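Local coordinates for DNA-binding protein HU (Thermus thermophilus HB8, PDB 5EKA) that wraps and condenses DNA as a histone-like homodimer, stabilising the duplex against denaturation under extreme environmental conditions, at residues R58-R63 / T79-F84. Sequence-based numbering, arbitrary orientation.
Sequences RKRKAR and TQYPAF
Arg58 and Arg60 pair with Tyr81 and Thr79 across two antiparallel strands, 58-60 and 79-84, each pair joined by two backbone hydrogen bonds, while Lys59 and Gln80 between them form the non-hydrogen-bonded pair. On the face carrying the two arginines, the phenol of Tyr81 illustrates how an aromatic ring can be covered on both faces. Its CG lies between backbone N and carbonyl carbon (chi1 62°), and the ring leans across to the partner strand. Over one face, in one of its two conformers, the guanidinium of Arg60 stacks nearly parallel, planes 13° apart and centres 4.0 Å apart; over the opposite face Arg58 CB makes a CH-pi contact, 3.5 Å from Tyr81 CZ. The stacked guanidinium also donates in its own plane from Arg60 NH1 to Thr79 OG1 (2.9 Å), a bond that would hold the group's rotation in this conformer. Arg58 runs on past the ring, its guanidinium covering Ala83 CB; one water joins Arg58 NH1 to Tyr81 OH, another links Arg58 NH2 to Phe84 O, and Arg58 NE forms a salt bridge with Glu56. An alanine in place of Tyr81 would probably leave the Arg60 guanidinium without its stacking surface and open a gap beside Arg58 CB. On the other face Lys59 NZ reaches Gln80 OE1 only weakly (3.4 Å), whereas Gln80 NE2 bonds to Val94 O of the second subunit. This ladder lies at the base of the beta arm characteristic of HU proteins, which embraces DNA in relatives; toward the body, strand 53-60 continues between strands 46-49 and 79-86, and Phe84 meets Phe52 and Phe55 of its own chain and, edge-to-face, Phe55 of the second subunit.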
ATOM      1  N   ARG A  58       2.486   3.004 -14.390  1.00 25.41           N
ATOM      2  CA  ARG A  58       2.337   4.126 -15.309  1.00 27.63           C
ATOM      3  C   ARG A  58       3.445   4.118 -16.307  1.00 28.75           C
ATOM      4  O   ARG A  58       4.514   3.587 -16.028  1.00 27.16           O
ATOM      5  CB  ARG A  58       2.296   5.419 -14.532  1.00 28.62           C
ATOM      6  CG  ARG A  58       1.028   5.492 -13.721  1.00 28.10           C
ATOM      7  CD  ARG A  58       0.812   6.860 -13.095  1.00 30.30           C
ATOM      8  NE  ARG A  58      -0.261   6.770 -12.098  1.00 30.83           N
ATOM      9  CZ  ARG A  58      -0.469   7.621 -11.093  1.00 31.57           C
ATOM     10  NH1 ARG A  58       0.328   8.669 -10.888  1.00 31.66           N
ATOM     11  NH2 ARG A  58      -1.478   7.398 -10.262  1.00 31.59           N
ATOM     12  N   LYS A  59       3.173   4.653 -17.492  1.00 30.88           N
ATOM     13  CA  LYS A  59       4.173   4.689 -18.545  1.00 33.82           C
ATOM     14  C   LYS A  59       4.642   6.110 -18.905  1.00 35.41           C
ATOM     15  O   LYS A  59       3.904   7.092 -18.796  1.00 35.72           O
ATOM     16  CB  LYS A  59       3.642   3.950 -19.768  1.00 36.82           C
ATOM     17  CG  LYS A  59       3.535   2.455 -19.556  1.00 38.94           C
ATOM     18  CD  LYS A  59       2.825   1.728 -20.689  1.00 43.50           C
ATOM     19  CE  LYS A  59       1.972   0.571 -20.175  1.00 43.57           C
ATOM     20  NZ  LYS A  59       2.729  -0.472 -19.421  1.00 46.01           N
ATOM     21  N   ARG A  60       5.913   6.209 -19.255  1.00 44.60           N
ATOM     22  CA  ARG A  60       6.437   7.408 -19.852  1.00 44.84           C
ATOM     23  C   ARG A  60       6.827   7.011 -21.280  1.00 44.32           C
ATOM     24  O   ARG A  60       7.581   6.078 -21.468  1.00 42.89           O
ATOM     25  CB  ARG A  60       7.666   7.898 -19.084  0.70 45.25           C
ATOM     26  CG  ARG A  60       7.568   7.838 -17.556  0.70 46.15           C
ATOM     27  CD  ARG A  60       8.749   8.574 -16.920  0.70 47.36           C
ATOM     28  NE  ARG A  60       8.784   8.518 -15.452  0.70 48.48           N
ATOM     29  CZ  ARG A  60       9.410   7.592 -14.723  0.70 48.60           C
ATOM     30  NH1 ARG A  60      10.058   6.578 -15.298  0.70 47.54           N
ATOM     31  NH2 ARG A  60       9.363   7.667 -13.393  0.70 50.16           N
ATOM     32  N   LYS A  61       6.252   7.695 -22.269  1.00 45.90           N
ATOM     33  CA  LYS A  61       6.583   7.469 -23.684  1.00 46.66           C
ATOM     34  C   LYS A  61       8.027   7.852 -23.951  1.00 46.35           C
ATOM     35  O   LYS A  61       8.579   8.704 -23.265  1.00 46.00           O
ATOM     36  CB  LYS A  61       5.685   8.315 -24.592  1.00 48.22           C
ATOM     37  CG  LYS A  61       4.209   7.990 -24.505  1.00 49.95           C
ATOM     38  CD  LYS A  61       3.392   9.004 -25.289  1.00 52.48           C
ATOM     39  CE  LYS A  61       2.071   9.303 -24.590  1.00 54.48           C
ATOM     40  NZ  LYS A  61       1.211  10.231 -25.373  1.00 56.89           N
ATOM     41  N   ALA A  62       8.626   7.257 -24.982  1.00 46.34           N
ATOM     42  CA  ALA A  62      10.027   7.528 -25.315  1.00 47.67           C
ATOM     43  C   ALA A  62      10.329   9.007 -25.567  1.00 49.39           C
ATOM     44  O   ALA A  62      11.391   9.496 -25.191  1.00 50.54           O
ATOM     45  CB  ALA A  62      10.465   6.698 -26.518  1.00 47.81           C
ATOM     46  N   ARG A  63       9.422   9.722 -26.207  1.00 50.81           N
ATOM     47  CA  ARG A  63       9.624  11.184 -26.369  1.00 54.13           C
ATOM     48  C   ARG A  63      10.121  11.876 -25.054  1.00 55.71           C
ATOM     49  O   ARG A  63      11.284  12.280 -24.947  1.00 57.20           O
ATOM     50  CB  ARG A  63       8.356  11.861 -26.938  1.00 55.17           C
ATOM     51  CG  ARG A  63       7.042  11.110 -26.712  1.00 55.70           C
ATOM     52  CD  ARG A  63       5.854  11.955 -27.110  1.00 57.36           C
ATOM     53  NE  ARG A  63       4.809  12.083 -26.079  1.00 59.41           N
ATOM     54  CZ  ARG A  63       4.972  12.586 -24.844  1.00 59.84           C
ATOM     55  NH1 ARG A  63       3.923  12.660 -24.024  1.00 61.55           N
ATOM     56  NH2 ARG A  63       6.162  12.998 -24.400  1.00 57.86           N
ATOM     57  N   THR A  79       9.744   4.280 -20.374  1.00 36.96           N
ATOM     58  CA  THR A  79       9.961   3.683 -19.067  1.00 35.18           C
ATOM     59  C   THR A  79       8.607   3.447 -18.428  1.00 32.36           C
ATOM     60  O   THR A  79       7.605   3.934 -18.881  1.00 32.53           O
ATOM     61  CB  THR A  79      10.794   4.568 -18.125  1.00 36.13           C
ATOM     62  OG1 THR A  79      10.272   5.880 -18.138  1.00 39.58           O
ATOM     63  CG2 THR A  79      12.261   4.618 -18.564  1.00 39.42           C
ATOM     64  N   GLN A  80       8.588   2.619 -17.399  1.00 29.99           N
ATOM     65  CA  GLN A  80       7.335   2.390 -16.687  1.00 28.09           C
ATOM     66  C   GLN A  80       7.645   2.219 -15.232  1.00 25.61           C
ATOM     67  O   GLN A  80       8.730   1.778 -14.882  1.00 24.54           O
ATOM     68  CB  GLN A  80       6.562   1.209 -17.267  1.00 30.36           C
ATOM     69  CG  GLN A  80       7.236  -0.136 -17.180  1.00 30.82           C
ATOM     70  CD  GLN A  80       6.492  -1.231 -17.959  1.00 33.93           C
ATOM     71  OE1 GLN A  80       6.028  -1.022 -19.083  1.00 37.38           O
ATOM     72  NE2 GLN A  80       6.392  -2.409 -17.365  1.00 34.52           N
ATOM     73  N   TYR A  81       6.697   2.604 -14.397  1.00 23.51           N
ATOM     74  CA  TYR A  81       6.972   2.732 -12.986  1.00 22.94           C
ATOM     75  C   TYR A  81       5.707   2.541 -12.159  1.00 21.02           C
ATOM     76  O   TYR A  81       4.592   2.715 -12.664  1.00 19.67           O
ATOM     77  CB  TYR A  81       7.601   4.084 -12.697  1.00 24.26           C
ATOM     78  CG  TYR A  81       6.708   5.271 -13.028  1.00 25.08           C
ATOM     79  CD1 TYR A  81       5.944   5.867 -12.044  1.00 26.08           C
ATOM     80  CD2 TYR A  81       6.591   5.753 -14.322  1.00 27.91           C
ATOM     81  CE1 TYR A  81       5.118   6.940 -12.332  1.00 26.47           C
ATOM     82  CE2 TYR A  81       5.759   6.836 -14.611  1.00 30.18           C
ATOM     83  CZ  TYR A  81       5.016   7.401 -13.613  1.00 29.98           C
ATOM     84  OH  TYR A  81       4.181   8.473 -13.884  1.00 32.10           O
ATOM     85  N   PRO A  82       5.887   2.122 -10.900  1.00 20.51           N
ATOM     86  CA  PRO A  82       4.705   1.915 -10.078  1.00 19.92           C
ATOM     87  C   PRO A  82       4.221   3.227  -9.480  1.00 20.32           C
ATOM     88  O   PRO A  82       5.035   4.060  -9.111  1.00 21.50           O
ATOM     89  CB  PRO A  82       5.217   0.967  -8.973  1.00 20.32           C
ATOM     90  CG  PRO A  82       6.710   1.112  -8.926  1.00 22.04           C
ATOM     91  CD  PRO A  82       7.148   1.847 -10.167  1.00 21.96           C
ATOM     92  N   ALA A  83       2.911   3.352  -9.296  1.00 19.16           N
ATOM     93  CA  ALA A  83       2.353   4.535  -8.690  1.00 19.11           C
ATOM     94  C   ALA A  83       1.131   4.152  -7.860  1.00 18.07           C
ATOM     95  O   ALA A  83       0.519   3.101  -8.084  1.00 20.39           O
ATOM     96  CB  ALA A  83       1.975   5.539  -9.741  1.00 20.54           C
ATOM     97  N   PHE A  84       0.784   5.031  -6.934  1.00 17.45           N
ATOM     98  CA  PHE A  84      -0.401   4.860  -6.069  1.00 17.05           C
ATOM     99  C   PHE A  84      -1.288   6.078  -6.185  1.00 18.19           C
ATOM    100  O   PHE A  84      -0.804   7.208  -6.153  1.00 18.37           O
ATOM    101  CB  PHE A  84       0.067   4.702  -4.650  1.00 17.38           C
ATOM    102  CG  PHE A  84      -1.023   4.642  -3.643  1.00 17.18           C
ATOM    103  CD1 PHE A  84      -1.817   3.506  -3.513  1.00 18.21           C
ATOM    104  CD2 PHE A  84      -1.190   5.690  -2.766  1.00 18.07           C
ATOM    105  CE1 PHE A  84      -2.790   3.450  -2.542  1.00 18.71           C
ATOM    106  CE2 PHE A  84      -2.159   5.638  -1.776  1.00 19.08           C
ATOM    107  CZ  PHE A  84      -2.977   4.536  -1.682  1.00 18.53           C
TER
HETATM  108  O   HOH W   1      -1.041   9.623  -7.887  1.00 38.00           O
HETATM  109  O   HOH W   2       2.807   9.608 -11.916  1.00 41.07           O